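CYCLIN domain-containing protein (Chaetomium thermophilum, PDB 6Z3U) is the cyclin H-like subunit of the CAK complex and probably regulates its cyclin-dependent serine/threonine kinase partner. Local coordinates at residues A208-A213 against R249-R254; A191-I196 against R216-L221; I127-P132 against P363-L368. One frame throughout, in Å; residues are numbered along the deposited sequence.

How the interactions relate
Interactions 1 and 2 belong to one helical bundle, the C-terminal cyclin domain. Both use helix 207-221: its first half meets residues 249-254, its second half meets residues 191-196. Their centres are about 10 Å apart, and they touch directly where Leu210 CD2 packs on Ile196 CD1 at 3.9 Å. Interaction 3 lies on the opposite side of the chain's centre, with its centre about 46 Å from that of interaction 1 and about 37 Å from that of interaction 2. It closes a long loop of chain that encloses the other two. Interaction 2 borders the RING-type subunit, whereas interaction 3 borders the kinase subunit; no other chain touches interaction 1.

Interaction 1: A208-A213 against R249-R254; sequences ARLVAA and RGLAER
Arg209 NE is the best-held polar atom here, gripped by one salt bridge, to Asp248 OD2. Arg209 NH2 is also hydrogen-bonded just outside the two segments. Asp248 sits directly before residues 249-254, so the charge of Arg209 is met at the start of the second helix. No hydrogen bond joins residues 208-213 to residues 249-254 themselves. The Arg209 chain is stretched out from CG to NE, with CG anti to the backbone N (chi1 172°). This carries the guanidinium across to the other helix, where it meets Leu251 tip to tip. Leu251 CD2 lies over the centre of one guanidinium face, 4.0 Å from Arg209 CZ. The NH2 branch lies beside Gly250, with Arg209 NH2 3.8 Å from Gly250 CA. Gly250 has no side chain, and the arginine tip lies where a CB would point.

Leu251 carries the apolar contact, and its two methyls divide the work. While CD2 meets the arginine, CD1 turns to Ala213 and Leu210 on helix 207-221. Leu251 CD1 lies 3.5 Å from Ala213 CB. It also touches Leu210 CD2, and Leu210 crosses Leu251 obliquely. Leu210 and Leu251 also both touch Leu199 on helix 189-200, which extends the apolar layer to a third helix. The exposed Arg209 thus lies beside the buried residues Leu210, Ala213 and Leu251. The axes of the two short segments come within 11.0 Å and cross at -97°, almost perpendicular. Such a steep crossing of two helices, packed around one leucine, is part of the all-helical bundle of the C-terminal cyclin fold.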
loop_
_atom_site.group_PDB
_atom_site.type_symbol
_atom_site.label_atom_id
_atom_site.label_comp_id
_atom_site.label_asym_id
_atom_site.label_seq_id
_atom_site.Cartn_x
_atom_site.Cartn_y
_atom_site.Cartn_z
ATOM N N ALA A 208 -21.849 -27.321 0.491
ATOM C CA ALA A 208 -23.002 -26.426 0.486
ATOM C C ALA A 208 -23.078 -25.621 1.778
ATOM O O ALA A 208 -23.463 -24.446 1.767
ATOM C CB ALA A 208 -24.286 -27.227 0.275
ATOM N N ARG A 209 -22.728 -26.245 2.904
ATOM C CA ARG A 209 -22.658 -25.516 4.166
ATOM C C ARG A 209 -21.571 -24.451 4.121
ATOM O O ARG A 209 -21.759 -23.339 4.628
ATOM C CB ARG A 209 -22.403 -26.496 5.311
ATOM C CG ARG A 209 -22.107 -25.849 6.654
ATOM C CD ARG A 209 -21.689 -26.899 7.674
ATOM N NE ARG A 209 -21.618 -26.365 9.032
ATOM C CZ ARG A 209 -21.068 -27.002 10.061
ATOM N NH1 ARG A 209 -20.529 -28.205 9.895
ATOM N NH2 ARG A 209 -21.053 -26.436 11.260
ATOM N N LEU A 210 -20.419 -24.780 3.529
ATOM C CA LEU A 210 -19.321 -23.822 3.446
ATOM C C LEU A 210 -19.708 -22.611 2.608
ATOM O O LEU A 210 -19.401 -21.469 2.973
ATOM C CB LEU A 210 -18.081 -24.493 2.856
ATOM C CG LEU A 210 -17.036 -25.026 3.838
ATOM C CD1 LEU A 210 -15.862 -25.629 3.079
ATOM C CD2 LEU A 210 -16.558 -23.933 4.782
ATOM N N VAL A 211 -20.367 -22.840 1.471
ATOM C CA VAL A 211 -20.765 -21.733 0.607
ATOM C C VAL A 211 -21.679 -20.776 1.360
ATOM O O VAL A 211 -21.470 -19.557 1.359
ATOM C CB VAL A 211 -21.435 -22.267 -0.672
ATOM C CG1 VAL A 211 -21.988 -21.118 -1.503
ATOM C CG2 VAL A 211 -20.450 -23.092 -1.484
ATOM N N ALA A 212 -22.704 -21.314 2.026
ATOM C CA ALA A 212 -23.633 -20.462 2.760
ATOM C C ALA A 212 -22.913 -19.642 3.825
ATOM O O ALA A 212 -23.192 -18.450 3.994
ATOM C CB ALA A 212 -24.733 -21.312 3.394
ATOM N N ALA A 213 -21.981 -20.261 4.552
ATOM C CA ALA A 213 -21.248 -19.533 5.583
ATOM C C ALA A 213 -20.447 -18.388 4.977
ATOM O O ALA A 213 -20.463 -17.263 5.490
ATOM C CB ALA A 213 -20.331 -20.487 6.347
ATOM N N ARG A 249 -21.210 -20.689 13.617
ATOM C CA ARG A 249 -20.323 -20.821 14.769
ATOM C C ARG A 249 -19.554 -22.135 14.742
ATOM O O ARG A 249 -18.413 -22.196 15.215
ATOM C CB ARG A 249 -21.128 -20.709 16.067
ATOM C CG ARG A 249 -20.267 -20.589 17.320
ATOM C CD ARG A 249 -21.088 -20.760 18.591
ATOM N NE ARG A 249 -21.881 -19.577 18.920
ATOM C CZ ARG A 249 -21.410 -18.508 19.557
ATOM N NH1 ARG A 249 -22.212 -17.485 19.815
ATOM N NH2 ARG A 249 -20.140 -18.456 19.935
ATOM N N GLY A 250 -20.158 -23.194 14.200
ATOM C CA GLY A 250 -19.473 -24.475 14.151
ATOM C C GLY A 250 -18.188 -24.420 13.350
ATOM O O GLY A 250 -17.159 -24.954 13.770
ATOM N N LEU A 251 -18.229 -23.771 12.183
ATOM C CA LEU A 251 -17.037 -23.677 11.347
ATOM C C LEU A 251 -15.953 -22.844 12.020
ATOM O O LEU A 251 -14.771 -23.203 11.978
ATOM C CB LEU A 251 -17.400 -23.079 9.989
ATOM C CG LEU A 251 -18.333 -23.905 9.102
ATOM C CD1 LEU A 251 -18.654 -23.144 7.825
ATOM C CD2 LEU A 251 -17.726 -25.260 8.778
ATOM N N ALA A 252 -16.336 -21.731 12.648
ATOM C CA ALA A 252 -15.353 -20.865 13.290
ATOM C C ALA A 252 -14.655 -21.582 14.437
ATOM O O ALA A 252 -13.427 -21.529 14.565
ATOM C CB ALA A 252 -16.028 -19.586 13.786
ATOM N N GLU A 253 -15.428 -22.255 15.293
ATOM C CA GLU A 253 -14.822 -23.009 16.384
ATOM C C GLU A 253 -13.953 -24.138 15.848
ATOM O O GLU A 253 -12.874 -24.409 16.383
ATOM C CB GLU A 253 -15.911 -23.553 17.307
ATOM C CG GLU A 253 -16.534 -22.495 18.206
ATOM C CD GLU A 253 -17.656 -23.041 19.068
ATOM O OE1 GLU A 253 -17.832 -24.277 19.107
ATOM O OE2 GLU A 253 -18.366 -22.231 19.702
ATOM N N ARG A 254 -14.386 -24.783 14.764
ATOM C CA ARG A 254 -13.597 -25.865 14.184
ATOM C C ARG A 254 -12.221 -25.370 13.760
ATOM O O ARG A 254 -11.199 -25.990 14.074
ATOM C CB ARG A 254 -14.340 -26.467 12.990
ATOM C CG ARG A 254 -13.587 -27.581 12.267
ATOM C CD ARG A 254 -13.094 -28.654 13.222
ATOM N NE ARG A 254 -12.528 -29.797 12.509
ATOM C CZ ARG A 254 -13.246 -30.782 11.978
ATOM N NH1 ARG A 254 -12.637 -31.779 11.349
ATOM N NH2 ARG A 254 -14.571 -30.771 12.062
#

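Interaction 2: A191-I196 against R216-L221; sequences ALRGAI and RAREIL
This is an apolar helix-helix contact in the C-terminal cyclin domain, between helix 189-200 and helix 207-221. The two helices follow each other in the chain and run nearly antiparallel, at 160° between the short segments. Their axes come within 10.9 Å. Leu192 carries the packing. Its CG is anti to the backbone N (chi1 173°), which sends the forked end toward the second helix. The CD1 branch rests on Ala217, with Leu192 CD1 3.9 Å from Ala217 CB. The other branch settles against the backbone at the next residue, with Leu192 CD2 3.7 Å from Arg218 N. Leu192 CD2 is also 4.0 Å from Leu221 CD1, one turn on. Leu192 and Leu221 both reach helix 236-247 as well, touching Met240 and Ala243 respectively.

Beside this apolar patch, Arg193 and Arg218 cross obliquely. Both chains bend at chi3, and the guanidinium planes stand 75° apart. Arg193 NH2 and Arg218 NH1 are 3.5 Å apart; both are donors, so no bond forms between them. Glu214 OE1 forms long, weak ion pairs with Arg193 NE and with Arg218 NH1. Arg193 also packs on Tyr46 of the neighbouring RING-type subunit. The cohesion across these segments is therefore van der Waals packing around Leu192, while the paired arginines probably repel each other and the shared Glu214 probably offsets part of that positive charge.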
loop_
_atom_site.group_PDB
_atom_site.type_symbol
_atom_site.label_atom_id
_atom_site.label_comp_id
_atom_site.label_asym_id
_atom_site.label_seq_id
_atom_site.Cartn_x
_atom_site.Cartn_y
_atom_site.Cartn_z
ATOM N N ALA A 191 -8.946 -12.382 3.853
ATOM C CA ALA A 191 -8.774 -13.337 4.942
ATOM C C ALA A 191 -9.915 -14.345 4.987
ATOM O O ALA A 191 -9.698 -15.514 5.329
ATOM C CB ALA A 191 -8.668 -12.594 6.273
ATOM N N LEU A 192 -11.134 -13.914 4.654
ATOM C CA LEU A 192 -12.273 -14.826 4.673
ATOM C C LEU A 192 -12.104 -15.933 3.640
ATOM O O LEU A 192 -12.259 -17.119 3.951
ATOM C CB LEU A 192 -13.567 -14.051 4.422
ATOM C CG LEU A 192 -14.850 -14.868 4.242
ATOM C CD1 LEU A 192 -15.171 -15.685 5.482
ATOM C CD2 LEU A 192 -16.009 -13.947 3.891
ATOM N N ARG A 193 -11.774 -15.563 2.402
ATOM C CA ARG A 193 -11.602 -16.569 1.360
ATOM C C ARG A 193 -10.436 -17.492 1.680
ATOM O O ARG A 193 -10.436 -18.659 1.270
ATOM C CB ARG A 193 -11.406 -15.886 0.006
ATOM C CG ARG A 193 -11.522 -16.818 -1.186
ATOM C CD ARG A 193 -11.919 -16.053 -2.440
ATOM N NE ARG A 193 -13.367 -15.889 -2.542
ATOM C CZ ARG A 193 -13.976 -15.128 -3.446
ATOM N NH1 ARG A 193 -13.264 -14.445 -4.334
ATOM N NH2 ARG A 193 -15.300 -15.044 -3.459
ATOM N N GLY A 194 -9.441 -16.993 2.417
ATOM C CA GLY A 194 -8.360 -17.856 2.863
ATOM C C GLY A 194 -8.812 -18.851 3.914
ATOM O O GLY A 194 -8.389 -20.011 3.908
ATOM N N ALA A 195 -9.685 -18.417 4.825
ATOM C CA ALA A 195 -10.181 -19.312 5.864
ATOM C C ALA A 195 -11.073 -20.406 5.295
ATOM O O ALA A 195 -11.116 -21.513 5.843
ATOM C CB ALA A 195 -10.941 -18.512 6.923
ATOM N N ILE A 196 -11.787 -20.126 4.201
ATOM C CA ILE A 196 -12.652 -21.139 3.607
ATOM C C ILE A 196 -11.827 -22.280 3.025
ATOM O O ILE A 196 -12.210 -23.452 3.122
ATOM C CB ILE A 196 -13.562 -20.505 2.538
ATOM C CG1 ILE A 196 -14.552 -19.531 3.181
ATOM C CG2 ILE A 196 -14.297 -21.584 1.752
ATOM C CD1 ILE A 196 -15.556 -20.185 4.114
ATOM N N ARG A 216 -22.720 -15.379 3.730
ATOM C CA ARG A 216 -23.219 -14.519 4.797
ATOM C C ARG A 216 -22.081 -13.750 5.451
ATOM O O ARG A 216 -22.168 -12.530 5.637
ATOM C CB ARG A 216 -23.983 -15.341 5.835
ATOM C CG ARG A 216 -24.550 -14.503 6.981
ATOM C CD ARG A 216 -25.437 -13.387 6.449
ATOM N NE ARG A 216 -26.032 -12.579 7.508
ATOM C CZ ARG A 216 -26.689 -11.445 7.292
ATOM N NH1 ARG A 216 -27.202 -10.769 8.311
ATOM N NH2 ARG A 216 -26.830 -10.982 6.057
ATOM N N ALA A 217 -21.003 -14.450 5.814
ATOM C CA ALA A 217 -19.875 -13.790 6.460
ATOM C C ALA A 217 -19.359 -12.622 5.633
ATOM O O ALA A 217 -18.884 -11.628 6.192
ATOM C CB ALA A 217 -18.750 -14.796 6.709
ATOM N N ARG A 218 -19.442 -12.720 4.304
ATOM C CA ARG A 218 -18.990 -11.617 3.462
ATOM C C ARG A 218 -19.899 -10.400 3.608
ATOM O O ARG A 218 -19.413 -9.268 3.718
ATOM C CB ARG A 218 -18.922 -12.067 2.003
ATOM C CG ARG A 218 -18.209 -11.075 1.106
ATOM C CD ARG A 218 -17.809 -11.688 -0.228
ATOM N NE ARG A 218 -18.954 -12.259 -0.932
ATOM C CZ ARG A 218 -19.009 -13.491 -1.433
ATOM N NH1 ARG A 218 -17.972 -14.315 -1.342
ATOM N NH2 ARG A 218 -20.112 -13.893 -2.047
ATOM N N GLU A 219 -21.218 -10.610 3.612
ATOM C CA GLU A 219 -22.139 -9.496 3.818
ATOM C C GLU A 219 -21.947 -8.866 5.193
ATOM O O GLU A 219 -22.061 -7.645 5.345
ATOM C CB GLU A 219 -23.585 -9.964 3.647
ATOM C CG GLU A 219 -24.051 -10.082 2.198
ATOM C CD GLU A 219 -23.920 -8.777 1.421
ATOM O OE1 GLU A 219 -23.761 -7.712 2.057
ATOM O OE2 GLU A 219 -23.973 -8.821 0.173
ATOM N N ILE A 220 -21.669 -9.685 6.209
ATOM C CA ILE A 220 -21.387 -9.149 7.538
ATOM C C ILE A 220 -20.141 -8.274 7.499
ATOM O O ILE A 220 -20.133 -7.146 8.005
ATOM C CB ILE A 220 -21.244 -10.293 8.558
ATOM C CG1 ILE A 220 -22.552 -11.086 8.642
ATOM C CG2 ILE A 220 -20.846 -9.735 9.922
ATOM C CD1 ILE A 220 -22.522 -12.244 9.621
ATOM N N LEU A 221 -19.066 -8.786 6.896
ATOM C CA LEU A 221 -17.829 -8.019 6.824
ATOM C C LEU A 221 -18.022 -6.728 6.040
ATOM O O LEU A 221 -17.359 -5.723 6.322
ATOM C CB LEU A 221 -16.725 -8.864 6.187
ATOM C CG LEU A 221 -16.191 -10.041 7.011
ATOM C CD1 LEU A 221 -15.117 -10.786 6.229
ATOM C CD2 LEU A 221 -15.645 -9.580 8.356
#

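Interaction 3: I127-P132 against P363-L368; sequences IMTYPP and PDRWNL
One face of the Trp366 indole is taken by Pro131, and two backbone carbonyls lie at its edge. Pro131 CB stands 3.9 Å from the centroid of the Trp366 five-membered ring, only 23° off the normal, a CH-pi contact. At the six-membered end, Ile127 O meets the edge at 3.2 Å from Trp366 CZ3. Met128 O also lies at this edge, farther off, with the same CZ3 as its nearest atom. Pro132 crosses the indole obliquely, its CD near Trp366 CH2. With CG anti to the backbone N, Trp366 sends its ring into this loop. Arg361 adds a cation-pi interaction with the ring.

The Tyr130 ring has Thr129 CG2 over one face, near the rim. Arg365 crosses this ring obliquely, with the guanidinium plane turned 84° to it. Arg365 CD lies 3.5 Å from Thr129 CG2. Its chain then bends at chi3 and brings the N-H of NE to the phenol oxygen. The hydrogen bond from Arg365 NE to Tyr130 OH is 3.0 Å long and bent, at 135°. The oxygen lies somewhat out of the guanidinium plane. Arg365 NH1 makes its salt bridge with Glu82 of the neighbouring kinase subunit.

Leu368 completes the apolar part: it meets Pro131 tip to tip, with Leu368 CD2 3.9 Å from Pro131 CD. This joins the loop before helix 132-146 to the loop before helix 368-380, two regions far apart in sequence. The chemistry is split accordingly. Pro131, Trp366 and Leu368 make the apolar packing, while the aliphatic part of Arg365 packs on Thr129 and Tyr130. Glu82 of the kinase subunit, and more weakly Asp79 of that subunit, probably offset the charge of Arg365 and help fix the direction of its guanidinium.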
loop_
_atom_site.group_PDB
_atom_site.type_symbol
_atom_site.label_atom_id
_atom_site.label_comp_id
_atom_site.label_asym_id
_atom_site.label_seq_id
_atom_site.Cartn_x
_atom_site.Cartn_y
_atom_site.Cartn_z
ATOM N N ILE A 127 -16.413 16.666 14.418
ATOM C CA ILE A 127 -17.416 16.958 13.400
ATOM C C ILE A 127 -17.764 18.439 13.365
ATOM O O ILE A 127 -18.230 18.943 12.337
ATOM C CB ILE A 127 -18.673 16.101 13.653
ATOM C CG1 ILE A 127 -18.407 14.643 13.281
ATOM C CG2 ILE A 127 -19.860 16.634 12.866
ATOM C CD1 ILE A 127 -18.456 14.370 11.792
ATOM N N MET A 128 -17.568 19.153 14.474
ATOM C CA MET A 128 -17.839 20.583 14.523
ATOM C C MET A 128 -16.754 21.417 13.853
ATOM O O MET A 128 -16.922 22.636 13.741
ATOM C CB MET A 128 -17.993 21.032 15.979
ATOM C CG MET A 128 -19.147 20.378 16.702
ATOM S SD MET A 128 -19.310 20.941 18.403
ATOM C CE MET A 128 -18.209 19.822 19.260
ATOM N N THR A 129 -15.655 20.799 13.415
ATOM C CA THR A 129 -14.553 21.508 12.775
ATOM C C THR A 129 -14.603 21.426 11.253
ATOM O O THR A 129 -14.450 22.446 10.575
ATOM C CB THR A 129 -13.213 20.957 13.278
ATOM O OG1 THR A 129 -13.267 20.791 14.700
ATOM C CG2 THR A 129 -12.080 21.909 12.931
ATOM N N TYR A 130 -14.806 20.230 10.699
ATOM C CA TYR A 130 -14.845 20.030 9.257
ATOM C C TYR A 130 -16.136 19.327 8.856
ATOM O O TYR A 130 -16.627 18.461 9.592
ATOM C CB TYR A 130 -13.632 19.214 8.786
ATOM C CG TYR A 130 -12.302 19.847 9.133
ATOM C CD1 TYR A 130 -11.884 21.018 8.511
ATOM C CD2 TYR A 130 -11.462 19.275 10.081
ATOM C CE1 TYR A 130 -10.666 21.600 8.822
ATOM C CE2 TYR A 130 -10.242 19.851 10.401
ATOM C CZ TYR A 130 -9.849 21.014 9.769
ATOM O OH TYR A 130 -8.636 21.590 10.084
ATOM N N PRO A 131 -16.696 19.660 7.695
ATOM C CA PRO A 131 -18.051 19.192 7.352
ATOM C C PRO A 131 -18.068 17.723 6.977
ATOM O O PRO A 131 -17.452 17.322 5.980
ATOM C CB PRO A 131 -18.434 20.072 6.151
ATOM C CG PRO A 131 -17.139 20.472 5.538
ATOM C CD PRO A 131 -16.102 20.489 6.628
ATOM N N PRO A 132 -18.797 16.888 7.728
ATOM C CA PRO A 132 -18.860 15.462 7.366
ATOM C C PRO A 132 -19.544 15.204 6.036
ATOM O O PRO A 132 -19.253 14.189 5.393
ATOM C CB PRO A 132 -19.639 14.834 8.531
ATOM C CG PRO A 132 -20.421 15.953 9.118
ATOM C CD PRO A 132 -19.579 17.183 8.943
ATOM N N PRO A 363 -16.646 28.645 11.976
ATOM C CA PRO A 363 -17.015 29.499 10.835
ATOM C C PRO A 363 -15.960 29.569 9.743
ATOM O O PRO A 363 -16.315 29.798 8.579
ATOM C CB PRO A 363 -17.239 30.872 11.484
ATOM C CG PRO A 363 -16.390 30.852 12.703
ATOM C CD PRO A 363 -16.387 29.432 13.196
ATOM N N ASP A 364 -14.679 29.395 10.070
ATOM C CA ASP A 364 -13.615 29.566 9.086
ATOM C C ASP A 364 -13.276 28.277 8.348
ATOM O O ASP A 364 -12.937 28.317 7.160
ATOM C CB ASP A 364 -12.358 30.107 9.766
ATOM C CG ASP A 364 -12.641 31.313 10.623
ATOM O OD1 ASP A 364 -13.201 32.296 10.097
ATOM O OD2 ASP A 364 -12.308 31.278 11.825
ATOM N N ARG A 365 -13.341 27.134 9.027
ATOM C CA ARG A 365 -12.918 25.874 8.439
ATOM C C ARG A 365 -14.040 25.109 7.746
ATOM O O ARG A 365 -13.749 24.162 7.008
ATOM C CB ARG A 365 -12.297 24.961 9.502
ATOM C CG ARG A 365 -10.977 25.436 10.086
ATOM C CD ARG A 365 -10.461 24.409 11.092
ATOM N NE ARG A 365 -9.001 24.342 11.142
ATOM C CZ ARG A 365 -8.225 25.035 11.969
ATOM N NH1 ARG A 365 -6.909 24.876 11.914
ATOM N NH2 ARG A 365 -8.751 25.881 12.846
ATOM N N TRP A 366 -15.302 25.482 7.951
ATOM C CA TRP A 366 -16.386 24.695 7.372
ATOM C C TRP A 366 -16.341 24.741 5.849
ATOM O O TRP A 366 -16.610 23.735 5.182
ATOM C CB TRP A 366 -17.733 25.196 7.887
ATOM C CG TRP A 366 -18.821 24.166 7.819
ATOM C CD1 TRP A 366 -19.817 24.079 6.891
ATOM C CD2 TRP A 366 -19.025 23.077 8.730
ATOM N NE1 TRP A 366 -20.630 23.006 7.170
ATOM C CE2 TRP A 366 -20.166 22.376 8.294
ATOM C CE3 TRP A 366 -18.356 22.633 9.875
ATOM C CZ2 TRP A 366 -20.647 21.248 8.958
ATOM C CZ3 TRP A 366 -18.837 21.515 10.535
ATOM C CH2 TRP A 366 -19.971 20.836 10.073
ATOM N N ASN A 367 -16.002 25.896 5.280
ATOM C CA ASN A 367 -15.900 26.048 3.829
ATOM C C ASN A 367 -14.500 25.615 3.413
ATOM O O ASN A 367 -13.533 26.368 3.554
ATOM C CB ASN A 367 -16.188 27.483 3.409
ATOM C CG ASN A 367 -16.345 27.630 1.910
ATOM O OD1 ASN A 367 -15.749 26.883 1.136
ATOM N ND2 ASN A 367 -17.153 28.592 1.491
ATOM N N LEU A 368 -14.395 24.392 2.889
ATOM C CA LEU A 368 -13.091 23.846 2.530
ATOM C C LEU A 368 -12.449 24.638 1.399
ATOM O O LEU A 368 -11.239 24.888 1.415
ATOM C CB LEU A 368 -13.237 22.379 2.138
ATOM C CG LEU A 368 -13.923 21.504 3.186
ATOM C CD1 LEU A 368 -14.266 20.149 2.592
ATOM C CD2 LEU A 368 -13.051 21.351 4.421
#